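Local atomic coordinates of UPF0336 protein Rv0637 (Mycobacterium tuberculosis, PDB entry 5ZY8), a protein that is the HadC subunit and probably contributes to a hotdog-fold (3R)-hydroxyacyl-[acyl-carrier-protein] dehydratase, which removes water from 3-hydroxyacyl chains. Residues C[14-20]-C[99-105]; C[63-68]-C[123-127]; C[106-110]-C[120-124]. One frame throughout, in Å; residues are numbered along the deposited sequence.

Contact 1 of 3, residues C[14-20]-C[99-105]; sequences YPDYFIV and AGDKLWA
Phe18 and Leu103 form an antiparallel hydrogen-bonded pair, Phe18 N reaching Leu103 O and Leu103 N reaching Phe18 O, each over 2.9 Å. The bonding continues past the strand ends into the loops, Val20 N to Asp101 O and Gly100 N to Val20 O, the latter at 2.7 Å. At the other end, beyond the corner at Pro15 and Asp16, Tyr14 N still bonds to Ala105 O. The chain at Gly100 has a positive phi (92°), a conformation that suits a residue with no side chain. On the face of Tyr17 and Ile19, Lys102 stretches out with its CG anti to the backbone N (chi1 -167°), which lays CE over the centre of the Tyr17 ring, 3.4 Å from its centroid; NZ, beyond it, completes a cation-pi contact. Trp104 takes Tyr17 CB over its six-membered ring, and the Tyr17 ring turns an edge toward that indole in an offset edge-to-face pair, planes 66° apart. Asp130 accepts a bond from Trp104 NE1 and forms a long, weak ion pair with Lys102 NZ. On the other face, apolar groups suit the interior: Val20 CG2 meets Leu103 CD1 at 3.8 Å, while Phe18 and Ala105 pack on helix 61-74. Asp16 forms salt bridges with Arg22 and Arg26 of the second subunit. The arrangement is an edge-strand pairing of the antiparallel hotdog sheet, whose outermost strand within this chain also meets the second subunit.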
loop_
_atom_site.group_PDB
_atom_site.type_symbol
_atom_site.label_atom_id
_atom_site.label_comp_id
_atom_site.label_asym_id
_atom_site.label_seq_id
_atom_site.Cartn_x
_atom_site.Cartn_y
_atom_site.Cartn_z
ATOM N N TYR C 14 -2.344 -21.537 4.293
ATOM C CA TYR C 14 -1.573 -20.629 3.452
ATOM C C TYR C 14 -0.089 -20.925 3.620
ATOM O O TYR C 14 0.417 -20.883 4.749
ATOM C CB TYR C 14 -1.873 -19.184 3.808
ATOM C CG TYR C 14 -1.377 -18.171 2.791
ATOM C CD1 TYR C 14 -1.903 -18.131 1.503
ATOM C CD2 TYR C 14 -0.417 -17.220 3.134
ATOM C CE1 TYR C 14 -1.460 -17.197 0.574
ATOM C CE2 TYR C 14 0.027 -16.280 2.218
ATOM C CZ TYR C 14 -0.497 -16.270 0.935
ATOM O OH TYR C 14 -0.059 -15.333 0.013
ATOM N N PRO C 15 0.638 -21.224 2.538
ATOM C CA PRO C 15 2.019 -21.721 2.671
ATOM C C PRO C 15 3.040 -20.661 3.072
ATOM O O PRO C 15 4.232 -20.979 3.168
ATOM C CB PRO C 15 2.315 -22.265 1.266
ATOM C CG PRO C 15 1.449 -21.444 0.361
ATOM C CD PRO C 15 0.200 -21.134 1.132
ATOM N N ASP C 16 2.623 -19.421 3.301
ATOM C CA ASP C 16 3.513 -18.333 3.665
ATOM C C ASP C 16 3.019 -17.675 4.942
ATOM O O ASP C 16 1.840 -17.753 5.287
ATOM C CB ASP C 16 3.591 -17.300 2.532
ATOM C CG ASP C 16 4.786 -16.375 2.648
ATOM O OD1 ASP C 16 5.631 -16.562 3.556
ATOM O OD2 ASP C 16 4.857 -15.444 1.808
ATOM N N TYR C 17 3.937 -17.034 5.651
ATOM C CA TYR C 17 3.552 -16.187 6.766
ATOM C C TYR C 17 3.360 -14.740 6.299
ATOM O O TYR C 17 3.719 -14.358 5.182
ATOM C CB TYR C 17 4.579 -16.276 7.889
ATOM C CG TYR C 17 5.989 -15.896 7.515
ATOM C CD1 TYR C 17 6.399 -14.564 7.520
ATOM C CD2 TYR C 17 6.919 -16.866 7.174
ATOM C CE1 TYR C 17 7.687 -14.215 7.201
ATOM C CE2 TYR C 17 8.212 -16.526 6.852
ATOM C CZ TYR C 17 8.592 -15.200 6.863
ATOM O OH TYR C 17 9.884 -14.853 6.537
ATOM N N PHE C 18 2.779 -13.930 7.176
ATOM C CA PHE C 18 2.445 -12.543 6.878
ATOM C C PHE C 18 2.958 -11.681 8.022
ATOM O O PHE C 18 2.611 -11.927 9.182
ATOM C CB PHE C 18 0.929 -12.396 6.695
ATOM C CG PHE C 18 0.453 -10.989 6.476
ATOM C CD1 PHE C 18 0.223 -10.134 7.554
ATOM C CD2 PHE C 18 0.180 -10.526 5.199
ATOM C CE1 PHE C 18 -0.238 -8.839 7.354
ATOM C CE2 PHE C 18 -0.290 -9.228 4.991
ATOM C CZ PHE C 18 -0.492 -8.386 6.067
ATOM N N ILE C 19 3.783 -10.686 7.709
ATOM C CA ILE C 19 4.268 -9.745 8.715
ATOM C C ILE C 19 3.371 -8.518 8.691
ATOM O O ILE C 19 3.186 -7.889 7.640
ATOM C CB ILE C 19 5.727 -9.335 8.468
ATOM C CG1 ILE C 19 6.665 -10.539 8.522
ATOM C CG2 ILE C 19 6.140 -8.318 9.526
ATOM C CD1 ILE C 19 6.899 -11.049 9.911
ATOM N N VAL C 20 2.818 -8.167 9.846
ATOM C CA VAL C 20 2.008 -6.960 9.946
ATOM C C VAL C 20 2.975 -5.779 9.982
ATOM O O VAL C 20 3.634 -5.536 10.995
ATOM C CB VAL C 20 1.105 -6.995 11.183
ATOM C CG1 VAL C 20 0.266 -5.745 11.237
ATOM C CG2 VAL C 20 0.220 -8.230 11.147
ATOM N N ALA C 99 1.750 -4.154 14.971
ATOM C CA ALA C 99 2.820 -4.055 13.999
ATOM C C ALA C 99 3.983 -4.924 14.456
ATOM O O ALA C 99 4.314 -4.977 15.647
ATOM C CB ALA C 99 3.258 -2.602 13.838
ATOM N N GLY C 100 4.584 -5.632 13.503
ATOM C CA GLY C 100 5.609 -6.594 13.815
ATOM C C GLY C 100 5.111 -8.007 14.026
ATOM O O GLY C 100 5.931 -8.931 14.054
ATOM N N ASP C 101 3.801 -8.214 14.170
ATOM C CA ASP C 101 3.297 -9.564 14.396
ATOM C C ASP C 101 3.479 -10.437 13.162
ATOM O O ASP C 101 3.241 -10.003 12.032
ATOM C CB ASP C 101 1.818 -9.554 14.788
ATOM C CG ASP C 101 1.591 -9.063 16.201
ATOM O OD1 ASP C 101 0.413 -8.913 16.607
ATOM O OD2 ASP C 101 2.596 -8.849 16.912
ATOM N N LYS C 102 3.877 -11.684 13.394
ATOM C CA LYS C 102 3.977 -12.703 12.356
ATOM C C LYS C 102 2.743 -13.597 12.438
ATOM O O LYS C 102 2.465 -14.182 13.489
ATOM C CB LYS C 102 5.266 -13.506 12.533
ATOM C CG LYS C 102 5.668 -14.391 11.371
ATOM C CD LYS C 102 6.785 -15.330 11.795
ATOM C CE LYS C 102 7.519 -15.896 10.596
ATOM N NZ LYS C 102 8.711 -16.695 10.972
ATOM N N LEU C 103 2.009 -13.706 11.338
ATOM C CA LEU C 103 0.720 -14.377 11.331
ATOM C C LEU C 103 0.710 -15.511 10.319
ATOM O O LEU C 103 1.239 -15.372 9.211
ATOM C CB LEU C 103 -0.402 -13.383 10.991
ATOM C CG LEU C 103 -0.584 -12.195 11.932
ATOM C CD1 LEU C 103 -1.831 -11.417 11.563
ATOM C CD2 LEU C 103 -0.654 -12.680 13.363
ATOM N N TRP C 104 0.084 -16.624 10.697
ATOM C CA TRP C 104 -0.136 -17.753 9.802
ATOM C C TRP C 104 -1.628 -17.881 9.549
ATOM O O TRP C 104 -2.426 -17.898 10.490
ATOM C CB TRP C 104 0.416 -19.062 10.377
ATOM C CG TRP C 104 1.894 -19.051 10.583
ATOM C CD1 TRP C 104 2.567 -18.663 11.712
ATOM C CD2 TRP C 104 2.894 -19.444 9.635
ATOM N NE1 TRP C 104 3.929 -18.791 11.523
ATOM C CE2 TRP C 104 4.155 -19.268 10.257
ATOM C CE3 TRP C 104 2.849 -19.928 8.324
ATOM C CZ2 TRP C 104 5.355 -19.558 9.606
ATOM C CZ3 TRP C 104 4.042 -20.224 7.685
ATOM C CH2 TRP C 104 5.276 -20.036 8.325
ATOM N N ALA C 105 -1.990 -18.000 8.283
ATOM C CA ALA C 105 -3.375 -17.974 7.860
ATOM C C ALA C 105 -3.832 -19.368 7.464
ATOM O O ALA C 105 -3.060 -20.187 6.953
ATOM C CB ALA C 105 -3.571 -16.999 6.699
#

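Contact 2 of 3, residues C[63-68]-C[123-127]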
loop_
_atom_site.group_PDB
_atom_site.type_symbol
_atom_site.label_atom_id
_atom_site.label_comp_id
_atom_site.label_asym_id
_atom_site.label_seq_id
_atom_site.Cartn_x
_atom_site.Cartn_y
_atom_site.Cartn_z
ATOM N N LEU C 63 -4.509 -10.110 4.428
ATOM C CA LEU C 63 -4.120 -11.507 4.584
ATOM C C LEU C 63 -5.264 -12.432 4.165
ATOM O O LEU C 63 -5.052 -13.413 3.437
ATOM C CB LEU C 63 -3.674 -11.783 6.022
ATOM C CG LEU C 63 -3.134 -13.197 6.290
ATOM C CD1 LEU C 63 -2.174 -13.629 5.182
ATOM C CD2 LEU C 63 -2.447 -13.265 7.651
ATOM N N ALA C 64 -6.487 -12.131 4.617
ATOM C CA ALA C 64 -7.639 -12.964 4.283
ATOM C C ALA C 64 -7.772 -13.196 2.777
ATOM O O ALA C 64 -8.055 -14.319 2.341
ATOM C CB ALA C 64 -8.918 -12.329 4.839
ATOM N N LYS C 65 -7.525 -12.161 1.959
ATOM C CA LYS C 65 -7.703 -12.329 0.519
ATOM C C LYS C 65 -6.463 -12.873 -0.178
ATOM O O LYS C 65 -6.583 -13.499 -1.238
ATOM C CB LYS C 65 -8.106 -11.003 -0.138
ATOM C CG LYS C 65 -8.648 -11.204 -1.546
ATOM C CD LYS C 65 -8.799 -9.919 -2.319
ATOM C CE LYS C 65 -10.076 -9.988 -3.149
ATOM N NZ LYS C 65 -10.648 -8.667 -3.534
ATOM N N TYR C 66 -5.276 -12.708 0.408
ATOM C CA TYR C 66 -4.138 -13.490 -0.059
ATOM C C TYR C 66 -4.494 -14.971 -0.081
ATOM O O TYR C 66 -4.241 -15.670 -1.072
ATOM C CB TYR C 66 -2.925 -13.261 0.847
ATOM C CG TYR C 66 -2.115 -12.008 0.598
ATOM C CD1 TYR C 66 -2.320 -11.214 -0.537
ATOM C CD2 TYR C 66 -1.130 -11.620 1.500
ATOM C CE1 TYR C 66 -1.561 -10.062 -0.761
ATOM C CE2 TYR C 66 -0.368 -10.477 1.286
ATOM C CZ TYR C 66 -0.588 -9.704 0.152
ATOM O OH TYR C 66 0.169 -8.575 -0.043
ATOM N N VAL C 67 -5.145 -15.445 0.988
ATOM C CA VAL C 67 -5.457 -16.862 1.125
ATOM C C VAL C 67 -6.618 -17.241 0.220
ATOM O O VAL C 67 -6.575 -18.264 -0.474
ATOM C CB VAL C 67 -5.765 -17.200 2.594
ATOM C CG1 VAL C 67 -5.921 -18.710 2.777
ATOM C CG2 VAL C 67 -4.690 -16.641 3.490
ATOM N N GLN C 68 -7.667 -16.415 0.205
ATOM C CA GLN C 68 -8.831 -16.732 -0.611
ATOM C C GLN C 68 -8.446 -16.875 -2.077
ATOM O O GLN C 68 -8.846 -17.840 -2.739
ATOM C CB GLN C 68 -9.914 -15.664 -0.447
ATOM C CG GLN C 68 -10.775 -15.788 0.797
ATOM C CD GLN C 68 -11.561 -14.515 1.084
ATOM O OE1 GLN C 68 -12.420 -14.112 0.293
ATOM N NE2 GLN C 68 -11.272 -13.880 2.215
ATOM N N THR C 123 -16.438 -18.273 3.991
ATOM C CA THR C 123 -15.071 -18.608 4.348
ATOM C C THR C 123 -14.783 -18.145 5.769
ATOM O O THR C 123 -15.261 -17.092 6.199
ATOM C CB THR C 123 -14.088 -17.980 3.360
ATOM O OG1 THR C 123 -14.003 -16.564 3.582
ATOM C CG2 THR C 123 -14.549 -18.241 1.939
ATOM N N ARG C 124 -13.984 -18.937 6.489
ATOM C CA ARG C 124 -13.493 -18.595 7.822
ATOM C C ARG C 124 -11.977 -18.545 7.734
ATOM O O ARG C 124 -11.330 -19.567 7.493
ATOM C CB ARG C 124 -13.964 -19.609 8.871
ATOM C CG ARG C 124 -13.215 -19.580 10.216
ATOM C CD ARG C 124 -13.732 -20.684 11.155
ATOM N NE ARG C 124 -12.687 -21.496 11.785
ATOM C CZ ARG C 124 -12.488 -21.582 13.100
ATOM N NH1 ARG C 124 -11.520 -22.356 13.576
ATOM N NH2 ARG C 124 -13.257 -20.899 13.939
ATOM N N ASN C 125 -11.412 -17.362 7.906
ATOM C CA ASN C 125 -9.968 -17.195 7.886
ATOM C C ASN C 125 -9.467 -17.172 9.325
ATOM O O ASN C 125 -9.797 -16.269 10.101
ATOM C CB ASN C 125 -9.578 -15.942 7.107
ATOM C CG ASN C 125 -9.895 -16.074 5.623
ATOM O OD1 ASN C 125 -11.050 -15.910 5.204
ATOM N ND2 ASN C 125 -8.885 -16.436 4.830
ATOM N N LEU C 126 -8.688 -18.191 9.666
ATOM C CA LEU C 126 -8.041 -18.337 10.962
ATOM C C LEU C 126 -6.641 -17.737 10.934
ATOM O O LEU C 126 -5.865 -18.010 10.012
ATOM C CB LEU C 126 -7.957 -19.821 11.302
ATOM C CG LEU C 126 -7.897 -20.198 12.768
ATOM C CD1 LEU C 126 -9.311 -20.200 13.328
ATOM C CD2 LEU C 126 -7.218 -21.547 12.955
ATOM N N CYS C 127 -6.308 -16.932 11.941
ATOM C CA CYS C 127 -4.974 -16.342 12.037
ATOM C C CYS C 127 -4.340 -16.731 13.363
ATOM O O CYS C 127 -4.908 -16.480 14.434
ATOM C CB CYS C 127 -4.998 -14.818 11.874
ATOM S SG CYS C 127 -5.787 -14.267 10.365
#
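Helix 61-74 is the central helix of the hotdog fold, round which the antiparallel sheet wraps, and here Ala64 and Gln68 meet Asn125 and Thr123 of strand 120-129 in a buried contact near the centre of the chain. The axes of helix segment 63-68 and strand segment 123-127 pass 9.2 Å apart at 119°. Ala64 is small enough to let the strand come near: its CA lies 6.0 Å from that of Asn125, and its CB touches Asn125 CG at 3.9 Å. The Asn125 amide reaches to the helix with CG anti to its own carbonyl carbon (chi1 -67°); ND2 comes within 3.4 Å of Ala64 O and also meets Val67 CB, while OD1 faces Gln68 NE2 at 3.6 Å. The two amide planes are turned 43° from each other. Gln68 NE2 bends back to Ala64 O in a weak hydrogen bond, and Thr123 OG1 gives another weak one to Asn125 OD1, at 3.4 Å. Toward Leu63, at the start of the helix segment, and Cys127, at the end of the strand segment, the contact turns apolar, with Leu63 CD2 lying 4.4 Å from Cys127 SG. Val67, branched at CB, also covers Met107 and Ala105 of the adjacent strand. Two amides and a hydroxyl buried between helix and sheet thus offer one another polar surroundings, leaving the interface polar by Gln68 and Thr123 and apolar by Leu63 and Cys127.

Contact 3 of 3, residues C[106-110]-C[120-124]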
loop_
_atom_site.group_PDB
_atom_site.type_symbol
_atom_site.label_atom_id
_atom_site.label_comp_id
_atom_site.label_asym_id
_atom_site.label_seq_id
_atom_site.Cartn_x
_atom_site.Cartn_y
_atom_site.Cartn_z
ATOM N N ARG C 106 -5.105 -19.624 7.735
ATOM C CA ARG C 106 -5.733 -20.906 7.459
ATOM C C ARG C 106 -7.194 -20.620 7.164
ATOM O O ARG C 106 -7.903 -20.087 8.020
ATOM C CB ARG C 106 -5.576 -21.868 8.641
ATOM C CG ARG C 106 -6.105 -23.268 8.390
ATOM C CD ARG C 106 -6.234 -24.036 9.692
ATOM N NE ARG C 106 -7.622 -24.320 10.052
ATOM C CZ ARG C 106 -8.009 -24.725 11.260
ATOM N NH1 ARG C 106 -9.294 -24.969 11.508
ATOM N NH2 ARG C 106 -7.108 -24.888 12.222
ATOM N N MET C 107 -7.630 -20.927 5.954
ATOM C CA MET C 107 -9.009 -20.699 5.555
ATOM C C MET C 107 -9.767 -22.021 5.575
ATOM O O MET C 107 -9.345 -22.989 4.937
ATOM C CB MET C 107 -9.058 -20.084 4.164
ATOM C CG MET C 107 -10.351 -19.395 3.823
ATOM S SD MET C 107 -10.398 -19.231 2.043
ATOM C CE MET C 107 -10.621 -20.953 1.596
ATOM N N ASP C 108 -10.897 -22.053 6.280
ATOM C CA ASP C 108 -11.819 -23.175 6.191
ATOM C C ASP C 108 -13.066 -22.768 5.419
ATOM O O ASP C 108 -13.522 -21.624 5.492
ATOM C CB ASP C 108 -12.251 -23.676 7.583
ATOM C CG ASP C 108 -11.078 -24.006 8.500
ATOM O OD1 ASP C 108 -9.926 -23.988 8.021
ATOM O OD2 ASP C 108 -11.313 -24.310 9.700
ATOM N N ILE C 109 -13.657 -23.736 4.730
ATOM C CA ILE C 109 -14.969 -23.530 4.133
ATOM C C ILE C 109 -16.020 -23.786 5.208
ATOM O O ILE C 109 -16.248 -24.929 5.624
ATOM C CB ILE C 109 -15.189 -24.424 2.914
ATOM C CG1 ILE C 109 -14.128 -24.111 1.863
ATOM C CG2 ILE C 109 -16.619 -24.250 2.400
ATOM C CD1 ILE C 109 -14.479 -22.978 0.940
ATOM N N HIS C 110 -16.632 -22.707 5.684
ATOM C CA HIS C 110 -17.544 -22.784 6.812
ATOM C C HIS C 110 -18.918 -23.271 6.375
ATOM O O HIS C 110 -19.547 -24.058 7.086
ATOM C CB HIS C 110 -17.640 -21.416 7.486
ATOM C CG HIS C 110 -18.248 -21.447 8.853
ATOM N ND1 HIS C 110 -19.568 -21.124 9.086
ATOM C CD2 HIS C 110 -17.715 -21.748 10.061
ATOM C CE1 HIS C 110 -19.824 -21.226 10.379
ATOM N NE2 HIS C 110 -18.716 -21.601 10.992
ATOM N N ILE C 120 -23.713 -19.538 -2.191
ATOM C CA ILE C 120 -23.408 -18.800 -0.960
ATOM C C ILE C 120 -22.288 -19.541 -0.238
ATOM O O ILE C 120 -22.540 -20.575 0.393
ATOM C CB ILE C 120 -24.623 -18.677 -0.031
ATOM C CG1 ILE C 120 -25.866 -18.221 -0.788
ATOM C CG2 ILE C 120 -24.306 -17.708 1.102
ATOM C CD1 ILE C 120 -25.808 -16.830 -1.234
ATOM N N VAL C 121 -21.073 -19.000 -0.264
ATOM C CA VAL C 121 -19.958 -19.618 0.441
ATOM C C VAL C 121 -19.518 -18.713 1.578
ATOM O O VAL C 121 -19.343 -17.505 1.392
ATOM C CB VAL C 121 -18.785 -19.915 -0.506
ATOM C CG1 VAL C 121 -17.836 -20.911 0.129
ATOM C CG2 VAL C 121 -19.308 -20.455 -1.822
ATOM N N VAL C 122 -19.335 -19.302 2.757
ATOM C CA VAL C 122 -18.835 -18.598 3.930
ATOM C C VAL C 122 -17.438 -19.124 4.194
ATOM O O VAL C 122 -17.266 -20.294 4.559
ATOM C CB VAL C 122 -19.734 -18.795 5.156
ATOM C CG1 VAL C 122 -19.103 -18.147 6.378
ATOM C CG2 VAL C 122 -21.107 -18.211 4.894
ATOM N N THR C 123 -16.438 -18.273 3.991
ATOM C CA THR C 123 -15.071 -18.608 4.348
ATOM C C THR C 123 -14.783 -18.145 5.769
ATOM O O THR C 123 -15.261 -17.092 6.199
ATOM C CB THR C 123 -14.088 -17.980 3.360
ATOM O OG1 THR C 123 -14.003 -16.564 3.582
ATOM C CG2 THR C 123 -14.549 -18.241 1.939
ATOM N N ARG C 124 -13.984 -18.937 6.489
ATOM C CA ARG C 124 -13.493 -18.595 7.822
ATOM C C ARG C 124 -11.977 -18.545 7.734
ATOM O O ARG C 124 -11.330 -19.567 7.493
ATOM C CB ARG C 124 -13.964 -19.609 8.871
ATOM C CG ARG C 124 -13.215 -19.580 10.216
ATOM C CD ARG C 124 -13.732 -20.684 11.155
ATOM N NE ARG C 124 -12.687 -21.496 11.785
ATOM C CZ ARG C 124 -12.488 -21.582 13.100
ATOM N NH1 ARG C 124 -11.520 -22.356 13.576
ATOM N NH2 ARG C 124 -13.257 -20.899 13.939
#
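Two arginines from neighbouring strands converge on one aspartate: Arg106 and Arg124 both turn toward Asp108, and their NH1 atoms end 4.0 Å apart. Arg106 grips the carboxylate side-on, NE to OD1 at 3.1 Å and NH1 to OD2 at 2.8 Å, both oxygens offering their syn lone pairs near the guanidinium plane. The bend of Arg106 at chi3 (113°) swings the guanidinium to its own strand neighbour two residues on. Arg124 adds a long salt bridge, NE to Asp108 OD2 at 3.8 Å, and its NH2 is taken by Glu137 and Tyr139; the acidic groups probably offset the closeness of the like charges. The network sits on one face of the beta hairpin of strands 102-113 and 120-129, part of the antiparallel hotdog sheet. Asp108 and Arg124 are a hydrogen-bonded pair, with Asp108 N 2.8 Å from Arg124 O and a return bond from Arg124 N to Asp108 O; His110 N continues the ladder to Val122 O. On the opposite face Ile109 and Thr123 form a non-hydrogen-bonded pair. There Met107 CG touches Thr123 CB at 4.0 Å, and Ile109 CD1 reaches Val121 CG1. Met107, Ile109 and Val121 are apolar, as suits a face on which Met107 and Ile109 both meet Phe71 of helix 61-74.

In the fold
From the N terminus, strand 11-19 comes first, but its partner in contact 1 arrives only after helices 22-31, 42-47 and 61-74 and strand 85-93, so residues 14-20 and 99-105 close a long loop. Helix segment 63-68 lies within that loop and finds residues 123-127 beyond it, so contact 2 crosses contact 1. Contact 3 follows contact 1 in series, closing the short hairpin between 106-110 and 120-124 and ending on the same strand as contact 2, with Thr123 and Arg124 in common. Val67 touches Tyr14 of strand 11-19 and Ala105 and Met107 of strand 102-113, and its helix also meets strand 120-129 through contact 2, so the one helix packs on three neighbouring strands.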